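Local coordinates for putative molybdenum cofactor biosynthesis protein (Corynebacterium diphtheriae, PDB 2G2C), which probably takes part in molybdenum cofactor biosynthesis, with a fold of the kind that binds molybdopterin, at residues T57-I62 with A92-T97. Sequence-based numbering, arbitrary orientation.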
loop_
_atom_site.group_PDB
_atom_site.type_symbol
_atom_site.label_atom_id
_atom_site.label_comp_id
_atom_site.label_asym_id
_atom_site.label_seq_id
_atom_site.Cartn_x
_atom_site.Cartn_y
_atom_site.Cartn_z
ATOM N N THR A 57 8.788 0.874 12.182
ATOM C CA THR A 57 9.163 1.633 10.983
ATOM C C THR A 57 7.973 1.801 10.029
ATOM O O THR A 57 7.739 2.885 9.463
ATOM C CB THR A 57 10.301 0.964 10.244
ATOM O OG1 THR A 57 10.015 -0.432 10.106
ATOM C CG2 THR A 57 11.580 1.193 11.068
ATOM N N VAL A 58 7.209 0.722 9.837
ATOM C CA VAL A 58 6.043 0.823 8.936
ATOM C C VAL A 58 4.931 1.699 9.546
ATOM O O VAL A 58 4.365 2.578 8.887
ATOM C CB VAL A 58 5.562 -0.569 8.527
ATOM C CG1 VAL A 58 4.279 -0.504 7.702
ATOM C CG2 VAL A 58 6.674 -1.282 7.762
ATOM N N VAL A 59 4.651 1.496 10.843
ATOM C CA VAL A 59 3.701 2.385 11.525
ATOM C C VAL A 59 4.066 3.853 11.373
ATOM O O VAL A 59 3.196 4.675 11.074
ATOM C CB VAL A 59 3.542 2.056 13.052
ATOM C CG1 VAL A 59 2.752 3.195 13.782
ATOM C CG2 VAL A 59 2.859 0.725 13.215
ATOM N N GLU A 60 5.343 4.183 11.592
ATOM C CA GLU A 60 5.755 5.593 11.500
ATOM C C GLU A 60 5.537 6.110 10.083
ATOM O O GLU A 60 5.049 7.213 9.886
ATOM C CB GLU A 60 7.215 5.737 11.886
ATOM C CG GLU A 60 7.733 7.121 11.771
ATOM C CD GLU A 60 9.198 7.209 12.148
ATOM O OE1 GLU A 60 10.019 6.315 11.745
ATOM O OE2 GLU A 60 9.532 8.179 12.862
ATOM N N ALA A 61 5.923 5.309 9.085
ATOM C CA ALA A 61 5.736 5.724 7.690
ATOM C C ALA A 61 4.260 5.924 7.294
ATOM O O ALA A 61 3.919 6.875 6.572
ATOM C CB ALA A 61 6.429 4.741 6.756
ATOM N N ILE A 62 3.380 5.008 7.747
ATOM C CA ILE A 62 1.973 5.166 7.428
ATOM C C ILE A 62 1.360 6.384 8.128
ATOM O O ILE A 62 0.619 7.158 7.501
ATOM C CB ILE A 62 1.178 3.890 7.787
ATOM C CG1 ILE A 62 1.626 2.718 6.880
ATOM C CG2 ILE A 62 -0.291 4.133 7.620
ATOM C CD1 ILE A 62 0.984 1.337 7.243
ATOM N N ALA A 92 -2.737 -3.039 9.924
ATOM C CA ALA A 92 -4.000 -3.364 10.581
ATOM C C ALA A 92 -4.281 -2.358 11.704
ATOM O O ALA A 92 -5.472 -2.080 12.020
ATOM C CB ALA A 92 -3.935 -4.751 11.141
ATOM N N SER A 93 -3.207 -1.818 12.305
ATOM C CA SER A 93 -3.410 -0.880 13.446
ATOM C C SER A 93 -4.173 0.377 13.035
ATOM O O SER A 93 -4.717 1.073 13.933
ATOM C CB SER A 93 -2.081 -0.497 14.114
ATOM O OG SER A 93 -1.318 0.393 13.321
ATOM N N PHE A 94 -4.229 0.667 11.718
ATOM C CA PHE A 94 -4.882 1.860 11.177
ATOM C C PHE A 94 -6.250 1.556 10.576
ATOM O O PHE A 94 -6.965 2.481 10.193
ATOM C CB PHE A 94 -4.060 2.464 10.050
ATOM C CG PHE A 94 -2.726 2.970 10.501
ATOM C CD1 PHE A 94 -2.601 4.277 11.003
ATOM C CD2 PHE A 94 -1.601 2.138 10.487
ATOM C CE1 PHE A 94 -1.358 4.764 11.424
ATOM C CE2 PHE A 94 -0.341 2.621 10.933
ATOM C CZ PHE A 94 -0.226 3.931 11.388
ATOM N N ILE A 95 -6.568 0.272 10.386
ATOM C CA ILE A 95 -7.728 -0.053 9.543
ATOM C C ILE A 95 -9.026 0.024 10.315
ATOM O O ILE A 95 -9.165 -0.547 11.422
ATOM C CB ILE A 95 -7.538 -1.459 8.899
ATOM C CG1 ILE A 95 -6.313 -1.439 7.952
ATOM C CG2 ILE A 95 -8.828 -1.951 8.257
ATOM C CD1 ILE A 95 -6.369 -0.308 6.913
ATOM N N HIS A 96 -9.975 0.716 9.694
ATOM C CA HIS A 96 -11.341 0.822 10.192
ATOM C C HIS A 96 -12.174 -0.324 9.620
ATOM O O HIS A 96 -12.923 -0.979 10.346
ATOM C CB HIS A 96 -11.918 2.195 9.773
ATOM C CG HIS A 96 -13.359 2.410 10.149
ATOM N ND1 HIS A 96 -14.398 1.739 9.535
ATOM C CD2 HIS A 96 -13.938 3.302 10.999
ATOM C CE1 HIS A 96 -15.550 2.142 10.055
ATOM N NE2 HIS A 96 -15.295 3.087 10.953
ATOM N N THR A 97 -12.068 -0.517 8.299
ATOM C CA THR A 97 -12.817 -1.559 7.600
ATOM C C THR A 97 -11.898 -2.230 6.600
ATOM O O THR A 97 -11.267 -1.556 5.772
ATOM C CB THR A 97 -14.011 -0.938 6.813
ATOM O OG1 THR A 97 -14.910 -0.266 7.718
ATOM C CG2 THR A 97 -14.781 -1.985 5.994
#
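Phe94 extends its ring to the helix that carries Val59 and Ile62, with one face against Ile62 and the CZ edge at Val59, and most of the contact runs through that ring. The methyl CG2 of Ile62 sits over the centre of one face in a CH-pi contact, 3.6 Å from the centroid of the Phe94 ring and only 10° off the normal. It gets there because CG2 lies anti to the backbone N of Ile62, while the longer CG1 branch turns aside. A beta-branched residue suits this place, since branching at CB puts CG2 on the ring, with Ile62 CB, 3.7 Å from Phe94 CE2, as a further touch.

One turn earlier, Val59 O approaches the edge near the ring plane, 3.5 Å from Phe94 CZ, and Val59 CG1 packs 3.9 Å from the same CZ. A flat aromatic ring fits here, offering a face to the methyl and a weakly positive C-H edge to the carbonyl O. The short, branched side chain of Val59 brings CG1 to CZ and CG2 toward Ser93 OG, a hydroxyl that is hydrogen-bonded to the carbonyl of Ala90. Phe94 sits in a type I turn from Ala92 to Ile95, closed by Ile95 N to Ala92 O.

Phe94 also touches Ala63 and Leu66 farther along helix 55-67. The contact thus joins that helix to the turn 92-95 between helix 87-92 and strand 97-98, while Ile62 also packs on Thr91 of helix 87-92 and on Ile11 of strand 5-13 in the central sheet.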